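Side-chain contacts in DNA replication protein DnaC (Aquifex aeolicus, PDB 3ECC), which serves as a helicase loader in bacterial replication initiation and binds ADP with beryllium trifluoride and magnesium, consistent with ATP binding: residues Tyr4-Asn8 with Leu9-His13; Pro14-Val17 with Ser18-Arg21; Arg27-Val30 with His31-Pro35; Gly163-Val166 with Val167-Tyr171. All coordinates share one frame; numbering follows the deposited sequence.

Contact 1: Tyr4-Asn8 with Leu9-His13; sequences YWNAN and LDTYH. With ADP (adenosine-5'-diphosphate), chain B.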
# COMPACT_ATOMS: atom_id res chain seq x y z
N TYR A 4 -2.53 -14.77 -5.11
CA TYR A 4 -2.85 -14.72 -3.69
C TYR A 4 -4.32 -15.05 -3.42
O TYR A 4 -4.93 -14.50 -2.50
CB TYR A 4 -2.51 -13.34 -3.11
CG TYR A 4 -1.10 -12.85 -3.42
CD1 TYR A 4 -0.04 -13.12 -2.57
CD2 TYR A 4 -0.85 -12.09 -4.56
CE1 TYR A 4 1.25 -12.66 -2.85
CE2 TYR A 4 0.43 -11.64 -4.85
CZ TYR A 4 1.47 -11.92 -3.99
OH TYR A 4 2.75 -11.47 -4.26
N TRP A 5 -4.89 -15.95 -4.23
CA TRP A 5 -6.28 -16.39 -4.05
C TRP A 5 -6.49 -16.88 -2.62
O TRP A 5 -7.60 -16.83 -2.08
CB TRP A 5 -6.63 -17.51 -5.03
CG TRP A 5 -5.87 -18.79 -4.79
CD1 TRP A 5 -4.66 -19.14 -5.31
CD2 TRP A 5 -6.27 -19.88 -3.95
NE1 TRP A 5 -4.28 -20.37 -4.85
CE2 TRP A 5 -5.25 -20.85 -4.01
CE3 TRP A 5 -7.39 -20.13 -3.14
CZ2 TRP A 5 -5.32 -22.05 -3.30
CZ3 TRP A 5 -7.46 -21.32 -2.44
CH2 TRP A 5 -6.43 -22.26 -2.52
N ASN A 6 -5.40 -17.36 -2.02
CA ASN A 6 -5.41 -18.03 -0.73
C ASN A 6 -4.88 -17.13 0.38
O ASN A 6 -4.69 -17.59 1.51
CB ASN A 6 -4.54 -19.27 -0.80
CG ASN A 6 -3.05 -18.93 -0.91
OD1 ASN A 6 -2.59 -18.38 -1.92
ND2 ASN A 6 -2.30 -19.24 0.15
N ALA A 7 -4.60 -15.88 0.06
CA ALA A 7 -4.06 -14.95 1.05
C ALA A 7 -5.12 -14.47 2.03
O ALA A 7 -5.78 -13.45 1.81
CB ALA A 7 -3.37 -13.77 0.38
N ASN A 8 -5.31 -15.24 3.10
CA ASN A 8 -6.20 -14.89 4.19
C ASN A 8 -5.39 -14.59 5.43
O ASN A 8 -4.27 -15.08 5.59
CB ASN A 8 -7.14 -16.05 4.49
CG ASN A 8 -8.13 -16.29 3.39
OD1 ASN A 8 -9.28 -15.85 3.47
ND2 ASN A 8 -7.70 -17.01 2.35
N LEU A 9 -5.96 -13.79 6.33
CA LEU A 9 -5.36 -13.59 7.65
C LEU A 9 -5.41 -14.90 8.44
O LEU A 9 -4.98 -14.96 9.59
CB LEU A 9 -6.08 -12.48 8.42
CG LEU A 9 -5.71 -11.03 8.11
CD1 LEU A 9 -6.47 -10.11 9.05
CD2 LEU A 9 -4.21 -10.78 8.22
N ASP A 10 -5.92 -15.94 7.79
CA ASP A 10 -6.06 -17.25 8.40
C ASP A 10 -5.01 -18.23 7.86
O ASP A 10 -4.33 -18.91 8.63
CB ASP A 10 -7.46 -17.78 8.14
CG ASP A 10 -7.91 -18.76 9.19
OD1 ASP A 10 -7.33 -19.87 9.24
OD2 ASP A 10 -8.84 -18.42 9.96
N THR A 11 -4.90 -18.28 6.54
CA THR A 11 -3.82 -18.99 5.86
C THR A 11 -2.44 -18.47 6.30
O THR A 11 -1.41 -19.10 6.02
CB THR A 11 -3.95 -18.81 4.32
OG1 THR A 11 -5.24 -19.27 3.89
CG2 THR A 11 -2.86 -19.59 3.59
N TYR A 12 -2.44 -17.34 6.99
CA TYR A 12 -1.19 -16.73 7.44
C TYR A 12 -0.67 -17.30 8.75
O TYR A 12 -1.31 -17.20 9.81
CB TYR A 12 -1.30 -15.20 7.53
CG TYR A 12 0.04 -14.53 7.45
CD1 TYR A 12 0.58 -14.18 6.22
CD2 TYR A 12 0.79 -14.27 8.59
CE1 TYR A 12 1.83 -13.58 6.13
CE2 TYR A 12 2.03 -13.66 8.51
CZ TYR A 12 2.54 -13.31 7.28
OH TYR A 12 3.78 -12.72 7.20
N HIS A 13 0.50 -17.92 8.67
CA HIS A 13 1.21 -18.38 9.83
C HIS A 13 2.55 -17.67 9.87
O HIS A 13 3.47 -18.02 9.13
CB HIS A 13 1.39 -19.90 9.80
CG HIS A 13 0.09 -20.64 9.76
ND1 HIS A 13 -0.54 -20.96 8.57
CD2 HIS A 13 -0.72 -21.09 10.75
CE1 HIS A 13 -1.67 -21.60 8.84
NE2 HIS A 13 -1.80 -21.69 10.15
PB ADP B . 6.57 -9.60 -0.87
O1B ADP B . 5.24 -9.00 -1.31
O2B ADP B . 7.17 -8.94 0.34
O3B ADP B . 7.55 -9.81 -2.00
PA ADP B . 4.96 -11.90 -1.07
O1A ADP B . 3.69 -11.49 -0.39
O2A ADP B . 4.82 -11.74 -2.57
O3A ADP B . 6.21 -11.09 -0.43
O5' ADP B . 5.36 -13.42 -0.68
C5' ADP B . 5.90 -14.34 -1.62
C4' ADP B . 5.11 -15.64 -1.56
O4' ADP B . 5.24 -16.22 -0.26
C3' ADP B . 3.63 -15.39 -1.79
O3' ADP B . 3.16 -16.35 -2.73
C2' ADP B . 2.98 -15.58 -0.42
O2' ADP B . 1.74 -16.25 -0.54
C1' ADP B . 3.96 -16.44 0.33
N9 ADP B . 4.01 -16.14 1.79
C8 ADP B . 4.72 -15.17 2.39
N7 ADP B . 4.56 -15.21 3.74
C5 ADP B . 3.76 -16.24 4.02
C6 ADP B . 3.17 -16.85 5.25
N6 ADP B . 3.44 -16.38 6.49
N1 ADP B . 2.38 -17.92 5.10
C2 ADP B . 2.10 -18.44 3.88
N3 ADP B . 2.60 -17.93 2.73
C4 ADP B . 3.40 -16.86 2.74

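Contact 2: Pro14-Val17 with Ser18-Arg21; sequences PKNV and SQNR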
# COMPACT_ATOMS: atom_id res chain seq x y z
N PRO A 14 2.65 -16.63 10.72
CA PRO A 14 3.86 -15.84 10.88
C PRO A 14 5.08 -16.71 11.12
O PRO A 14 5.00 -17.69 11.85
CB PRO A 14 3.56 -14.98 12.12
CG PRO A 14 2.22 -15.46 12.65
CD PRO A 14 1.53 -16.12 11.52
N LYS A 15 6.20 -16.35 10.51
CA LYS A 15 7.40 -17.18 10.60
C LYS A 15 8.49 -16.55 11.45
O LYS A 15 9.59 -17.11 11.57
CB LYS A 15 7.93 -17.53 9.20
CG LYS A 15 7.04 -18.50 8.44
CD LYS A 15 7.85 -19.58 7.73
CE LYS A 15 6.95 -20.60 7.01
NZ LYS A 15 5.78 -21.03 7.84
N ASN A 16 8.19 -15.39 12.03
CA ASN A 16 9.06 -14.75 13.02
C ASN A 16 8.32 -13.68 13.83
O ASN A 16 7.12 -13.47 13.64
CB ASN A 16 10.32 -14.16 12.36
CG ASN A 16 10.02 -12.98 11.46
OD1 ASN A 16 9.33 -13.11 10.45
ND2 ASN A 16 10.58 -11.83 11.80
N VAL A 17 9.03 -13.02 14.73
CA VAL A 17 8.45 -12.00 15.57
C VAL A 17 7.82 -10.86 14.74
O VAL A 17 6.70 -10.42 15.02
CB VAL A 17 9.48 -11.44 16.59
CG1 VAL A 17 8.88 -10.29 17.38
CG2 VAL A 17 9.94 -12.54 17.54
N SER A 18 8.55 -10.42 13.71
CA SER A 18 8.08 -9.35 12.81
C SER A 18 6.72 -9.67 12.21
O SER A 18 5.81 -8.83 12.23
CB SER A 18 9.08 -9.11 11.67
OG SER A 18 10.11 -8.23 12.05
N GLN A 19 6.58 -10.88 11.66
CA GLN A 19 5.36 -11.30 10.99
C GLN A 19 4.21 -11.46 11.97
O GLN A 19 3.04 -11.31 11.60
CB GLN A 19 5.60 -12.60 10.23
CG GLN A 19 6.37 -12.42 8.93
CD GLN A 19 6.92 -13.73 8.38
OE1 GLN A 19 6.18 -14.71 8.25
NE2 GLN A 19 8.21 -13.73 8.05
N ASN A 20 4.54 -11.79 13.22
CA ASN A 20 3.54 -11.98 14.26
C ASN A 20 2.94 -10.67 14.75
O ASN A 20 1.74 -10.57 14.97
CB ASN A 20 4.11 -12.77 15.43
CG ASN A 20 3.08 -13.04 16.51
OD1 ASN A 20 2.18 -13.87 16.33
ND2 ASN A 20 3.19 -12.32 17.62
N ARG A 21 3.79 -9.66 14.93
CA ARG A 21 3.32 -8.36 15.38
C ARG A 21 2.50 -7.67 14.31
O ARG A 21 1.49 -7.01 14.60
CB ARG A 21 4.50 -7.48 15.81
CG ARG A 21 5.27 -8.02 17.00
CD ARG A 21 6.05 -6.94 17.67
NE ARG A 21 7.48 -7.27 17.69
CZ ARG A 21 8.38 -6.74 16.87
NH1 ARG A 21 8.01 -5.84 15.95
NH2 ARG A 21 9.65 -7.11 16.96

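Contact 3: Arg27-Val30 with His31-Pro35; sequences RVFV and HNFNP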
# COMPACT_ATOMS: atom_id res chain seq x y z
N ARG A 27 -5.06 -7.23 12.54
CA ARG A 27 -6.33 -7.69 13.10
C ARG A 27 -7.03 -6.60 13.93
O ARG A 27 -8.24 -6.39 13.80
CB ARG A 27 -6.15 -8.99 13.92
CG ARG A 27 -5.90 -10.24 13.06
CD ARG A 27 -6.29 -11.53 13.77
NE ARG A 27 -6.16 -12.71 12.91
CZ ARG A 27 -7.10 -13.14 12.05
NH1 ARG A 27 -8.25 -12.49 11.92
NH2 ARG A 27 -6.87 -14.22 11.31
N VAL A 28 -6.25 -5.89 14.74
CA VAL A 28 -6.74 -4.72 15.45
C VAL A 28 -7.23 -3.66 14.47
O VAL A 28 -8.31 -3.11 14.64
CB VAL A 28 -5.65 -4.10 16.35
CG1 VAL A 28 -6.08 -2.75 16.86
CG2 VAL A 28 -5.32 -5.03 17.50
N PHE A 29 -6.44 -3.41 13.42
CA PHE A 29 -6.76 -2.42 12.39
C PHE A 29 -8.09 -2.73 11.70
O PHE A 29 -9.01 -1.91 11.71
CB PHE A 29 -5.61 -2.32 11.36
CG PHE A 29 -5.88 -1.35 10.23
CD1 PHE A 29 -5.52 -0.01 10.35
CD2 PHE A 29 -6.49 -1.78 9.06
CE1 PHE A 29 -5.78 0.88 9.32
CE2 PHE A 29 -6.75 -0.88 8.03
CZ PHE A 29 -6.39 0.45 8.16
N VAL A 30 -8.18 -3.94 11.13
CA VAL A 30 -9.39 -4.41 10.44
C VAL A 30 -10.62 -4.37 11.34
O VAL A 30 -11.73 -4.08 10.88
CB VAL A 30 -9.21 -5.86 9.94
CG1 VAL A 30 -10.54 -6.45 9.48
CG2 VAL A 30 -8.17 -5.92 8.83
N HIS A 31 -10.41 -4.64 12.62
CA HIS A 31 -11.49 -4.62 13.58
C HIS A 31 -11.98 -3.19 13.87
O HIS A 31 -13.18 -2.96 14.00
CB HIS A 31 -11.07 -5.32 14.88
CG HIS A 31 -12.19 -5.49 15.85
ND1 HIS A 31 -12.21 -4.88 17.08
CD2 HIS A 31 -13.35 -6.19 15.76
CE1 HIS A 31 -13.33 -5.20 17.71
NE2 HIS A 31 -14.04 -6.00 16.93
N ASN A 32 -11.05 -2.24 13.94
CA ASN A 32 -11.38 -0.87 14.31
C ASN A 32 -11.54 0.05 13.13
O ASN A 32 -11.40 1.26 13.27
CB ASN A 32 -10.32 -0.31 15.24
CG ASN A 32 -10.37 -0.93 16.61
OD1 ASN A 32 -11.31 -1.65 16.94
ND2 ASN A 32 -9.35 -0.65 17.43
N PHE A 33 -11.84 -0.52 11.96
CA PHE A 33 -11.76 0.22 10.71
C PHE A 33 -12.97 1.12 10.43
O PHE A 33 -14.10 0.65 10.24
CB PHE A 33 -11.54 -0.75 9.55
CG PHE A 33 -11.25 -0.07 8.24
CD1 PHE A 33 -9.99 0.48 7.98
CD2 PHE A 33 -12.23 0.03 7.28
CE1 PHE A 33 -9.73 1.11 6.78
CE2 PHE A 33 -11.97 0.66 6.07
CZ PHE A 33 -10.71 1.20 5.83
N ASN A 34 -12.71 2.43 10.42
CA ASN A 34 -13.66 3.41 9.91
C ASN A 34 -13.04 4.03 8.67
O ASN A 34 -12.00 4.71 8.76
CB ASN A 34 -13.93 4.49 10.97
CG ASN A 34 -15.09 5.41 10.60
OD1 ASN A 34 -15.54 5.43 9.45
ND2 ASN A 34 -15.58 6.17 11.57
N PRO A 35 -13.66 3.79 7.50
CA PRO A 35 -13.16 4.35 6.24
C PRO A 35 -13.13 5.88 6.25
O PRO A 35 -12.46 6.50 5.42
CB PRO A 35 -14.17 3.84 5.20
CG PRO A 35 -15.37 3.43 5.99
CD PRO A 35 -14.86 2.96 7.31

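Contact 4: Gly163-Val166 with Val167-Tyr171; sequences GENV and VSKIY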
# COMPACT_ATOMS: atom_id res chain seq x y z
N GLY A 163 9.90 11.68 -3.43
CA GLY A 163 9.91 13.05 -2.94
C GLY A 163 9.59 13.09 -1.46
O GLY A 163 8.94 12.19 -0.93
N GLU A 164 10.06 14.14 -0.79
CA GLU A 164 9.82 14.35 0.65
C GLU A 164 8.35 14.57 0.99
O GLU A 164 7.86 14.05 1.99
CB GLU A 164 10.63 15.54 1.15
CG GLU A 164 12.13 15.36 1.11
CD GLU A 164 12.63 14.36 2.15
OE1 GLU A 164 11.92 14.12 3.16
OE2 GLU A 164 13.75 13.82 1.97
N ASN A 165 7.66 15.36 0.17
CA ASN A 165 6.25 15.70 0.37
C ASN A 165 5.37 14.45 0.51
O ASN A 165 4.60 14.32 1.47
CB ASN A 165 5.75 16.57 -0.79
CG ASN A 165 4.48 17.36 -0.45
OD1 ASN A 165 4.26 17.73 0.69
ND2 ASN A 165 3.67 17.63 -1.47
N VAL A 166 5.54 13.51 -0.42
CA VAL A 166 4.75 12.28 -0.46
C VAL A 166 5.02 11.37 0.75
O VAL A 166 4.09 10.97 1.46
CB VAL A 166 4.99 11.52 -1.79
CG1 VAL A 166 4.36 10.16 -1.75
CG2 VAL A 166 4.43 12.32 -2.94
N VAL A 167 6.29 11.06 1.00
CA VAL A 167 6.68 10.19 2.11
C VAL A 167 6.29 10.76 3.47
O VAL A 167 6.04 10.02 4.41
CB VAL A 167 8.20 9.90 2.07
CG1 VAL A 167 8.60 8.99 3.22
CG2 VAL A 167 8.56 9.27 0.76
N SER A 168 6.23 12.09 3.54
CA SER A 168 5.80 12.78 4.74
C SER A 168 4.32 12.55 4.99
O SER A 168 3.90 12.34 6.13
CB SER A 168 6.08 14.28 4.57
OG SER A 168 5.51 15.05 5.60
N LYS A 169 3.52 12.61 3.92
CA LYS A 169 2.08 12.38 4.02
C LYS A 169 1.76 10.91 4.25
O LYS A 169 0.83 10.58 4.99
CB LYS A 169 1.36 12.91 2.78
CG LYS A 169 1.43 14.42 2.63
CD LYS A 169 0.61 14.91 1.46
CE LYS A 169 0.57 16.43 1.42
NZ LYS A 169 1.90 17.00 1.06
N ILE A 170 2.55 10.03 3.65
CA ILE A 170 2.43 8.59 3.87
C ILE A 170 2.67 8.24 5.34
O ILE A 170 2.03 7.34 5.90
CB ILE A 170 3.42 7.80 2.98
CG1 ILE A 170 2.99 7.87 1.51
CG2 ILE A 170 3.55 6.34 3.46
CD1 ILE A 170 4.04 7.33 0.55
N TYR A 171 3.58 8.97 5.97
CA TYR A 171 3.92 8.74 7.36
C TYR A 171 2.85 9.25 8.34
O TYR A 171 2.66 8.68 9.40
CB TYR A 171 5.29 9.34 7.69
CG TYR A 171 5.81 8.99 9.06
CD1 TYR A 171 5.95 7.66 9.46
CD2 TYR A 171 6.18 9.99 9.96
CE1 TYR A 171 6.43 7.33 10.73
CE2 TYR A 171 6.66 9.67 11.23
CZ TYR A 171 6.78 8.34 11.60
OH TYR A 171 7.26 8.02 12.86

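Contact 1: Tyr4-Asn8 with Leu9-His13
The backbone O of N6 is gripped by two side chains. T11 OG1 donates to it at 3.0 Å, lying in the carbonyl plane and not far off the line of the C=O bond. N8 ND2 gives the second bond to N6 O, 3.2 Å long, and stands above that plane, so the two donors come to the oxygen from different directions. T11 CG2 lies against N6 ND2 at 3.5 Å, the two side chains crossing at about a right angle. A type I turn runs from Y4 to A7; Y4 at its start reaches the nucleotide, where its OH donates to ADP O2A at 2.7 Å, with the phosphate oxygen in the plane of the ring at its edge. At the base, H13 O accepts from ADP N6 (3.1 Å). The same amino nitrogen sits 3.2 Å above one face of the Y12 ring, towards its rim; CG anti to the backbone N (chi1 -157°) carries the ring to this place. The Y12 ring also meets that of H53, planes at about 50°. A serine in place of Y12 would probably leave the adenine amino group without this ring face and open a gap beside H53. L9 and Y12 face two helices: L9 packs on L23 and I26 of helix 17-31 and on A61 of helix 51-65, while Y12 reaches Q19 and L54 of the same pair.

Contact 2: Pro14-Val17 with Ser18-Arg21
Q19 lays its side chain back along P14 and K15. CB rests on P14 CB at 3.7 Å. CG lies anti to the carbonyl carbon (chi1 -76°), and the chain then runs on extended, bringing the amide up to the backbone of K15. There OE1 accepts from K15 N at 2.8 Å, the donor standing well above the plane of the amide carbonyl. OE1 also touches K15 CB at 3.5 Å. The bond to K15 N thus holds a residue that also lines the ADP pocket, where Q19 touches the nucleotide and packs on Y12. N16 holds the N-cap position, and its O takes N20 N at 3.1 Å in the first turn of helix 17-31. One residue on, R21 N bonds to V17 O at 3.0 Å. The R21 side chain doubles back beside V17, with NE and NH2 both beside V17 CG1 and one guanidinium face above V17 O. In chemical terms, one side-chain-to-backbone bond is added to the ordinary helical bonds of the first turn: a glutamine from inside the helix satisfies an N-H of the loop before it, tying the incoming chain to that turn, while P14 supplies the apolar contact and V17 a methyl beside the guanidinium.

Contact 3: Arg27-Val30 with His31-Pro35
F29 and F33 meet directly, F29 CE2 lying 3.5 Å from F33 CD1. Their rings are turned obliquely, with planes at 53°. Both side chains leave with CG anti to their own backbone N (chi1 178° for F29) and run side by side, pointing the same way. Close behind, F33 CB touches F29 O at 3.5 Å. A second pair lying alongside is V28 and N32, where V28 CG1 comes within 3.9 Å of N32 ND2. These side chains are carried by the last helical bonds: H31 N to R27 O and N32 N to V28 O, the latter 3.0 Å long, with a weak bond from N32 N to F29 O. Further out, V30 packs on T58, A61 and I62 of helix 51-65, F33 rests on V103 and S135, and K66 NZ bonds to H31 O. N32 is the first residue to leave helical angles, so the phenylalanines, four residues apart, stand on either side of the helix end. Here the i/i+4 aromatic pair bridges the last turn of helix 17-31 and the loop that leads to strand 40-45 of the P-loop NTPase-type sheet.

Contact 4: Gly163-Val166 with Val167-Tyr171
V166 and I170 meet on the close-packed side of this helix, V166 CG1 standing 3.7 Å from I170 CD1. The first torsion of I170 sets CG1 anti to the carbonyl carbon (chi1 -70°) and brings it over V166 O at 3.3 Å, the same oxygen that accepts I170 N in a nearly linear 2.8 Å bond. V167 lies in the first turn: its CG2 is 3.4 Å from G163 O, whose bond from V167 N is weak. G163 is the N-cap, and its positive phi (107°) calls for glycine, since a CB at these backbone angles would collide with the carbonyl O of the residue before. The opposite character prevails at N165, S168 and K169. S168 is exposed, with its CB against E164 O. K169 runs its aliphatic chain past N165 O, CG at 3.4 Å, and its side chain also touches Y130 of helix 116-131. An alanine in place of K169 would remove the methylenes lying along N165 O and would probably lose the contact with Y130, opening a gap beside that ring. The buried face is wedged between two helices, V167 lying on S155, L158 and A159 of helix 153-162 and V166 on S123 and I126 of helix 116-131, while the helix itself leads into strand 174-178 at the edge of the sheet.

In the fold
Contacts 1 and 2 lie on the nucleotide side of the fold, where chemistry is polar: phosphate, adenine and loop backbone meet hydroxyls and amides, and a probable hydrogen bond between Y12 OH and Q19 OE1 at 3.3 Å ties the two together. Contacts 2 and 3 take opposite ends of helix 17-31, the first at the N-terminal end and largely polar, the second aromatic. R27 of contact 3 packs on L9 of contact 1. Contact 4 lies across the chain's centre from contact 1, centres about 30 Å apart, away from the annotated sites. None is wholly core or surface: buried L9 and Y12, S18 and Q19, V30 and F33, V166 and V167 each have exposed neighbours, polar and charged in contact 4.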